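Local structure of 2-Keto-3-deoxy-(6-phospho-)gluconate aldolase (Thermoproteus tenax, 2R91) at residues Thr57-Val71 with Leu82-Ser96. The protein is an aldolase of the dihydrodipicolinate synthetase family, built on an eight-stranded parallel beta/alpha (TIM) barrel and assembled from four chains. Residues are numbered along the deposited sequence; the frame is centred on the assembly and turned at random.
Sequences TDAATSAARRVIVQV and LAKYAESRGAEAVAS
Arg66 holds Glu92 in a two-pronged salt bridge at the start of two neighbouring barrel strands: NE donates to OE1 (2.9 Å, N-H...O 173°) and NH2 to OE2 (2.8 Å), the planar groups tilted by only 27°; both side chains have the reach and paired polar atoms for this. Glu2 gives NH2 a second carboxylate. Beyond this clamp, strands 67-70 and 93-96 run parallel, joined by bonds such as Ala95 N to Val69 O (2.8 Å). Beta-branched Val69 and Ile68 suit strand positions. On the helix-facing side Val69 CG2 lies 3.8 Å from Ala86 CB, whose smallness lets helix 76-88 lie close, and also meets Ala91 in the turn before strand 93-96. Val71 CG1, anti to its carbonyl carbon (chi1 -57°), is 3.7 Å from Leu82 CD2. On the barrel-interior face, Ile68 spans the methyls of Ala93 and Ala95. Between the helices, Thr57 directs CG2 at Ala86 and Arg89, while its hydroxyl bonds to Lys53 O. At the outer edge Asp58 OD1 accepts from Tyr85 OH (2.7 Å) and Arg89 NE (3.1 Å); Arg89 CG sits over one Tyr85 ring face, toward the rim. The contact packs a beta-alpha-beta unit and ties its helix to helix 50-63; two donors on OD1 would probably stabilise charged Asp58.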
ATOM      1  N   THR A  57     -11.803  32.901   4.967  1.00 20.71           N
ATOM      2  CA  THR A  57     -12.484  32.966   6.265  1.00 20.34           C
ATOM      3  C   THR A  57     -13.456  34.153   6.315  1.00 20.81           C
ATOM      4  O   THR A  57     -14.603  34.023   6.769  1.00 20.26           O
ATOM      5  CB  THR A  57     -11.443  33.128   7.420  1.00 22.16           C
ATOM      6  OG1 THR A  57     -10.639  31.946   7.515  1.00 23.02           O
ATOM      7  CG2 THR A  57     -12.109  33.409   8.771  1.00 20.31           C
ATOM      8  N   ASP A  58     -13.011  35.315   5.839  1.00 21.33           N
ATOM      9  CA  ASP A  58     -13.893  36.502   5.863  1.00 22.05           C
ATOM     10  C   ASP A  58     -15.094  36.256   4.961  1.00 22.08           C
ATOM     11  O   ASP A  58     -16.233  36.544   5.341  1.00 23.01           O
ATOM     12  CB  ASP A  58     -13.152  37.746   5.357  1.00 22.76           C
ATOM     13  CG  ASP A  58     -12.094  38.251   6.332  1.00 24.86           C
ATOM     14  OD1 ASP A  58     -12.171  37.990   7.536  1.00 24.67           O
ATOM     15  OD2 ASP A  58     -11.178  38.957   5.880  1.00 28.86           O
ATOM     16  N   ALA A  59     -14.840  35.730   3.755  1.00 21.93           N
ATOM     17  CA  ALA A  59     -15.929  35.500   2.787  1.00 22.35           C
ATOM     18  C   ALA A  59     -16.922  34.476   3.311  1.00 22.33           C
ATOM     19  O   ALA A  59     -18.131  34.656   3.173  1.00 21.19           O
ATOM     20  CB  ALA A  59     -15.368  35.077   1.391  1.00 22.45           C
ATOM     21  N   ALA A  60     -16.410  33.396   3.913  1.00 22.67           N
ATOM     22  CA  ALA A  60     -17.278  32.310   4.396  1.00 22.14           C
ATOM     23  C   ALA A  60     -18.132  32.796   5.566  1.00 22.90           C
ATOM     24  O   ALA A  60     -19.358  32.610   5.573  1.00 21.29           O
ATOM     25  CB  ALA A  60     -16.423  31.061   4.826  1.00 20.51           C
ATOM     26  N   THR A  61     -17.484  33.412   6.569  1.00 22.18           N
ATOM     27  CA  THR A  61     -18.227  33.911   7.740  1.00 22.80           C
ATOM     28  C   THR A  61     -19.191  35.071   7.405  1.00 24.44           C
ATOM     29  O   THR A  61     -20.172  35.271   8.096  1.00 25.73           O
ATOM     30  CB  THR A  61     -17.310  34.298   8.942  1.00 22.64           C
ATOM     31  OG1 THR A  61     -16.367  35.305   8.541  1.00 23.14           O
ATOM     32  CG2 THR A  61     -16.565  33.068   9.474  1.00 22.30           C
ATOM     33  N   SER A  62     -18.950  35.828   6.350  1.00 25.51           N
ATOM     34  CA  SER A  62     -19.960  36.811   6.018  1.00 28.66           C
ATOM     35  C   SER A  62     -21.103  36.230   5.148  1.00 29.30           C
ATOM     36  O   SER A  62     -22.186  36.803   5.091  1.00 30.29           O
ATOM     37  CB  SER A  62     -19.351  38.112   5.500  1.00 30.94           C
ATOM     38  OG  SER A  62     -18.722  37.941   4.251  1.00 36.15           O
ATOM     39  N   ALA A  63     -20.897  35.053   4.552  1.00 27.63           N
ATOM     40  CA  ALA A  63     -21.943  34.427   3.713  1.00 27.14           C
ATOM     41  C   ALA A  63     -22.776  33.349   4.439  1.00 26.91           C
ATOM     42  O   ALA A  63     -23.918  33.067   4.049  1.00 28.49           O
ATOM     43  CB  ALA A  63     -21.339  33.867   2.401  1.00 27.11           C
ATOM     44  N   ALA A  64     -22.230  32.756   5.499  1.00 25.64           N
ATOM     45  CA  ALA A  64     -22.896  31.635   6.145  1.00 25.53           C
ATOM     46  C   ALA A  64     -22.896  31.828   7.638  1.00 25.62           C
ATOM     47  O   ALA A  64     -21.920  32.314   8.198  1.00 24.77           O
ATOM     48  CB  ALA A  64     -22.183  30.306   5.802  1.00 24.48           C
ATOM     49  N   ARG A  65     -23.950  31.375   8.295  1.00 25.81           N
ATOM     50  CA  ARG A  65     -24.015  31.494   9.757  1.00 28.90           C
ATOM     51  C   ARG A  65     -23.193  30.471  10.493  1.00 26.77           C
ATOM     52  O   ARG A  65     -22.840  30.706  11.635  1.00 25.37           O
ATOM     53  CB  ARG A  65     -25.453  31.379  10.240  1.00 33.79           C
ATOM     54  CG  ARG A  65     -26.394  32.213   9.403  1.00 39.53           C
ATOM     55  CD  ARG A  65     -26.691  33.539  10.063  1.00 44.29           C
ATOM     56  NE  ARG A  65     -27.847  33.390  10.944  1.00 48.01           N
ATOM     57  CZ  ARG A  65     -29.055  33.886  10.703  1.00 49.60           C
ATOM     58  NH1 ARG A  65     -29.290  34.593   9.604  1.00 50.58           N
ATOM     59  NH2 ARG A  65     -30.031  33.683  11.579  1.00 50.73           N
ATOM     60  N   ARG A  66     -22.911  29.320   9.858  1.00 23.60           N
ATOM     61  CA  ARG A  66     -22.150  28.250  10.517  1.00 22.54           C
ATOM     62  C   ARG A  66     -20.931  27.871   9.665  1.00 22.79           C
ATOM     63  O   ARG A  66     -21.075  27.357   8.547  1.00 20.07           O
ATOM     64  CB  ARG A  66     -23.017  27.011  10.743  1.00 23.16           C
ATOM     65  CG  ARG A  66     -24.275  27.265  11.588  1.00 24.48           C
ATOM     66  CD  ARG A  66     -25.024  25.979  11.958  1.00 24.04           C
ATOM     67  NE  ARG A  66     -24.134  25.095  12.686  1.00 25.37           N
ATOM     68  CZ  ARG A  66     -24.349  23.812  12.908  1.00 26.50           C
ATOM     69  NH1 ARG A  66     -25.462  23.248  12.461  1.00 26.80           N
ATOM     70  NH2 ARG A  66     -23.446  23.101  13.579  1.00 25.89           N
ATOM     71  N   VAL A  67     -19.739  28.108  10.208  1.00 20.78           N
ATOM     72  CA  VAL A  67     -18.495  28.006   9.420  1.00 19.65           C
ATOM     73  C   VAL A  67     -17.441  27.300  10.243  1.00 20.13           C
ATOM     74  O   VAL A  67     -17.220  27.632  11.429  1.00 18.37           O
ATOM     75  CB  VAL A  67     -17.964  29.425   8.986  1.00 18.94           C
ATOM     76  CG1 VAL A  67     -16.603  29.324   8.341  1.00 18.33           C
ATOM     77  CG2 VAL A  67     -18.925  30.116   8.036  1.00 18.10           C
ATOM     78  N   ILE A  68     -16.799  26.294   9.644  1.00 18.78           N
ATOM     79  CA  ILE A  68     -15.605  25.703  10.244  1.00 18.79           C
ATOM     80  C   ILE A  68     -14.444  25.997   9.304  1.00 18.18           C
ATOM     81  O   ILE A  68     -14.567  25.811   8.093  1.00 19.72           O
ATOM     82  CB  ILE A  68     -15.749  24.158  10.421  1.00 20.20           C
ATOM     83  CG1 ILE A  68     -16.908  23.828  11.369  1.00 21.83           C
ATOM     84  CG2 ILE A  68     -14.415  23.503  10.866  1.00 17.78           C
ATOM     85  CD1 ILE A  68     -17.242  22.263  11.435  1.00 22.15           C
ATOM     86  N   VAL A  69     -13.318  26.457   9.847  1.00 17.80           N
ATOM     87  CA  VAL A  69     -12.168  26.812   9.025  1.00 17.07           C
ATOM     88  C   VAL A  69     -11.028  25.793   9.210  1.00 16.93           C
ATOM     89  O   VAL A  69     -10.615  25.489  10.341  1.00 16.18           O
ATOM     90  CB  VAL A  69     -11.656  28.280   9.320  1.00 18.35           C
ATOM     91  CG1 VAL A  69     -10.499  28.657   8.402  1.00 17.06           C
ATOM     92  CG2 VAL A  69     -12.805  29.296   9.171  1.00 17.57           C
ATOM     93  N   GLN A  70     -10.555  25.266   8.082  1.00 16.74           N
ATOM     94  CA  GLN A  70      -9.399  24.360   7.988  1.00 18.76           C
ATOM     95  C   GLN A  70      -8.126  25.212   8.063  1.00 18.03           C
ATOM     96  O   GLN A  70      -7.929  26.066   7.212  1.00 18.50           O
ATOM     97  CB  GLN A  70      -9.382  23.629   6.616  1.00 18.74           C
ATOM     98  CG  GLN A  70      -7.878  23.261   6.107  1.00 23.68           C
ATOM     99  CD  GLN A  70      -7.616  22.220   6.969  1.00 22.38           C
ATOM    100  OE1 GLN A  70      -6.542  21.984   7.510  1.00 19.12           O
ATOM    101  NE2 GLN A  70      -8.763  21.648   7.323  1.00 24.05           N
ATOM    102  N   VAL A  71      -7.254  24.950   9.031  1.00 17.44           N
ATOM    103  CA  VAL A  71      -6.130  25.879   9.290  1.00 18.78           C
ATOM    104  C   VAL A  71      -4.698  25.344   9.025  1.00 18.86           C
ATOM    105  O   VAL A  71      -3.709  26.069   9.228  1.00 18.52           O
ATOM    106  CB  VAL A  71      -6.227  26.443  10.736  1.00 18.05           C
ATOM    107  CG1 VAL A  71      -7.571  27.141  10.956  1.00 16.86           C
ATOM    108  CG2 VAL A  71      -5.976  25.328  11.788  1.00 18.28           C
ATOM    109  N   LEU A  82      -4.007  31.566  12.121  1.00 18.67           N
ATOM    110  CA  LEU A  82      -5.267  31.538  11.406  1.00 18.12           C
ATOM    111  C   LEU A  82      -6.374  31.021  12.320  1.00 16.87           C
ATOM    112  O   LEU A  82      -7.511  31.461  12.243  1.00 18.48           O
ATOM    113  CB  LEU A  82      -5.175  30.651  10.152  1.00 17.79           C
ATOM    114  CG  LEU A  82      -6.474  30.496   9.366  1.00 19.18           C
ATOM    115  CD1 LEU A  82      -6.862  31.846   8.766  1.00 18.13           C
ATOM    116  CD2 LEU A  82      -6.378  29.409   8.229  1.00 18.11           C
ATOM    117  N   ALA A  83      -6.061  30.064  13.164  1.00 18.05           N
ATOM    118  CA  ALA A  83      -7.094  29.587  14.109  1.00 18.28           C
ATOM    119  C   ALA A  83      -7.635  30.733  14.971  1.00 19.38           C
ATOM    120  O   ALA A  83      -8.849  30.859  15.185  1.00 17.20           O
ATOM    121  CB  ALA A  83      -6.551  28.457  14.994  1.00 18.34           C
ATOM    122  N   LYS A  84      -6.730  31.589  15.466  1.00 20.57           N
ATOM    123  CA  LYS A  84      -7.182  32.735  16.273  1.00 22.42           C
ATOM    124  C   LYS A  84      -8.014  33.691  15.422  1.00 21.44           C
ATOM    125  O   LYS A  84      -9.044  34.190  15.876  1.00 22.09           O
ATOM    126  CB  LYS A  84      -5.982  33.473  16.911  1.00 24.64           C
ATOM    127  CG  LYS A  84      -5.131  32.647  17.837  1.00 25.84           C
ATOM    128  CD  LYS A  84      -3.958  33.480  18.384  1.00 26.67           C
ATOM    129  CE  LYS A  84      -3.028  32.670  19.265  1.00 29.42           C
ATOM    130  NZ  LYS A  84      -1.527  33.124  19.290  1.00 32.16           N
ATOM    131  N   TYR A  85      -7.578  33.943  14.187  1.00 20.22           N
ATOM    132  CA  TYR A  85      -8.320  34.795  13.257  1.00 20.00           C
ATOM    133  C   TYR A  85      -9.734  34.266  12.983  1.00 20.65           C
ATOM    134  O   TYR A  85     -10.733  35.017  13.042  1.00 21.19           O
ATOM    135  CB  TYR A  85      -7.566  34.924  11.928  1.00 20.96           C
ATOM    136  CG  TYR A  85      -8.163  35.949  10.988  1.00 20.96           C
ATOM    137  CD1 TYR A  85      -8.047  37.327  11.271  1.00 21.12           C
ATOM    138  CD2 TYR A  85      -8.862  35.566   9.845  1.00 19.83           C
ATOM    139  CE1 TYR A  85      -8.601  38.274  10.458  1.00 19.84           C
ATOM    140  CE2 TYR A  85      -9.409  36.518   8.998  1.00 20.24           C
ATOM    141  CZ  TYR A  85      -9.263  37.882   9.323  1.00 21.47           C
ATOM    142  OH  TYR A  85      -9.779  38.847   8.522  1.00 21.20           O
ATOM    143  N   ALA A  86      -9.823  32.973  12.666  1.00 20.64           N
ATOM    144  CA  ALA A  86     -11.119  32.334  12.406  1.00 18.84           C
ATOM    145  C   ALA A  86     -12.046  32.490  13.615  1.00 18.63           C
ATOM    146  O   ALA A  86     -13.220  32.839  13.479  1.00 19.28           O
ATOM    147  CB  ALA A  86     -10.912  30.855  12.079  1.00 18.21           C
ATOM    148  N   GLU A  87     -11.516  32.232  14.793  1.00 19.84           N
ATOM    149  CA  GLU A  87     -12.296  32.402  16.011  1.00 22.82           C
ATOM    150  C   GLU A  87     -12.826  33.832  16.163  1.00 24.00           C
ATOM    151  O   GLU A  87     -13.986  34.037  16.548  1.00 24.15           O
ATOM    152  CB  GLU A  87     -11.461  32.022  17.217  1.00 24.94           C
ATOM    153  CG  GLU A  87     -12.248  32.149  18.527  1.00 28.12           C
ATOM    154  CD  GLU A  87     -11.408  31.710  19.694  1.00 29.95           C
ATOM    155  OE1 GLU A  87     -10.376  32.348  19.948  1.00 32.44           O
ATOM    156  OE2 GLU A  87     -11.737  30.706  20.336  1.00 31.47           O
ATOM    157  N   SER A  88     -12.003  34.817  15.834  1.00 24.05           N
ATOM    158  CA  SER A  88     -12.419  36.229  15.977  1.00 24.51           C
ATOM    159  C   SER A  88     -13.479  36.581  14.956  1.00 26.48           C
ATOM    160  O   SER A  88     -14.327  37.457  15.200  1.00 25.95           O
ATOM    161  CB  SER A  88     -11.226  37.171  15.832  1.00 25.98           C
ATOM    162  OG  SER A  88     -10.832  37.309  14.470  1.00 25.64           O
ATOM    163  N   ARG A  89     -13.455  35.878  13.815  1.00 25.37           N
ATOM    164  CA  ARG A  89     -14.464  36.077  12.771  1.00 25.40           C
ATOM    165  C   ARG A  89     -15.768  35.296  13.006  1.00 24.09           C
ATOM    166  O   ARG A  89     -16.691  35.354  12.200  1.00 24.85           O
ATOM    167  CB  ARG A  89     -13.860  35.785  11.384  1.00 26.02           C
ATOM    168  CG  ARG A  89     -12.732  36.735  11.019  1.00 28.51           C
ATOM    169  CD  ARG A  89     -13.283  38.133  10.875  1.00 29.07           C
ATOM    170  NE  ARG A  89     -12.328  39.158  10.452  1.00 30.68           N
ATOM    171  CZ  ARG A  89     -11.716  40.011  11.274  1.00 30.91           C
ATOM    172  NH1 ARG A  89     -11.906  39.926  12.576  1.00 33.01           N
ATOM    173  NH2 ARG A  89     -10.894  40.929  10.801  1.00 29.87           N
ATOM    174  N   GLY A  90     -15.858  34.593  14.122  1.00 23.67           N
ATOM    175  CA  GLY A  90     -17.090  33.925  14.489  1.00 24.69           C
ATOM    176  C   GLY A  90     -17.260  32.487  13.974  1.00 24.29           C
ATOM    177  O   GLY A  90     -18.379  31.970  13.955  1.00 21.87           O
ATOM    178  N   ALA A  91     -16.165  31.862  13.540  1.00 23.26           N
ATOM    179  CA  ALA A  91     -16.178  30.449  13.130  1.00 23.08           C
ATOM    180  C   ALA A  91     -16.643  29.638  14.306  1.00 22.99           C
ATOM    181  O   ALA A  91     -16.225  29.883  15.446  1.00 23.03           O
ATOM    182  CB  ALA A  91     -14.765  29.986  12.725  1.00 21.24           C
ATOM    183  N   GLU A  92     -17.450  28.619  14.059  1.00 21.91           N
ATOM    184  CA  GLU A  92     -17.929  27.839  15.173  1.00 24.40           C
ATOM    185  C   GLU A  92     -16.883  26.813  15.623  1.00 22.45           C
ATOM    186  O   GLU A  92     -16.898  26.335  16.761  1.00 21.08           O
ATOM    187  CB  GLU A  92     -19.310  27.240  14.861  1.00 26.84           C
ATOM    188  CG  GLU A  92     -19.327  25.958  14.112  1.00 29.22           C
ATOM    189  CD  GLU A  92     -20.759  25.375  14.004  1.00 30.36           C
ATOM    190  OE1 GLU A  92     -21.749  26.147  13.929  1.00 30.64           O
ATOM    191  OE2 GLU A  92     -20.863  24.132  13.973  1.00 32.35           O
ATOM    192  N   ALA A  93     -15.940  26.507  14.738  1.00 20.10           N
ATOM    193  CA  ALA A  93     -14.872  25.569  15.070  1.00 19.87           C
ATOM    194  C   ALA A  93     -13.713  25.788  14.100  1.00 17.83           C
ATOM    195  O   ALA A  93     -13.893  26.410  13.062  1.00 17.39           O
ATOM    196  CB  ALA A  93     -15.378  24.094  14.974  1.00 20.56           C
ATOM    197  N   VAL A  94     -12.535  25.284  14.435  1.00 17.62           N
ATOM    198  CA  VAL A  94     -11.471  25.178  13.420  1.00 19.06           C
ATOM    199  C   VAL A  94     -11.121  23.705  13.249  1.00 19.80           C
ATOM    200  O   VAL A  94     -11.359  22.916  14.157  1.00 20.62           O
ATOM    201  CB  VAL A  94     -10.191  25.942  13.820  1.00 19.86           C
ATOM    202  CG1 VAL A  94     -10.467  27.483  13.807  1.00 20.40           C
ATOM    203  CG2 VAL A  94      -9.697  25.485  15.187  1.00 20.30           C
ATOM    204  N   ALA A  95     -10.557  23.339  12.095  1.00 19.09           N
ATOM    205  CA  ALA A  95     -10.135  21.962  11.856  1.00 18.26           C
ATOM    206  C   ALA A  95      -8.712  21.992  11.351  1.00 17.65           C
ATOM    207  O   ALA A  95      -8.276  23.002  10.803  1.00 18.09           O
ATOM    208  CB  ALA A  95     -11.046  21.289  10.823  1.00 17.67           C
ATOM    209  N   SER A  96      -7.990  20.891  11.504  1.00 17.11           N
ATOM    210  CA  SER A  96      -6.684  20.770  10.849  1.00 16.27           C
ATOM    211  C   SER A  96      -6.403  19.358  10.359  1.00 17.07           C
ATOM    212  O   SER A  96      -6.657  18.376  11.068  1.00 16.69           O
ATOM    213  CB  SER A  96      -5.513  21.223  11.772  1.00 16.92           C
ATOM    214  OG  SER A  96      -4.308  21.274  11.015  1.00 16.97           O
TER
HETATM  215  O   HOH W   1     -19.823  30.293  12.221  1.00 22.41           O
HETATM  216  O   HOH W   2     -22.240  29.542  14.225  1.00 39.08           O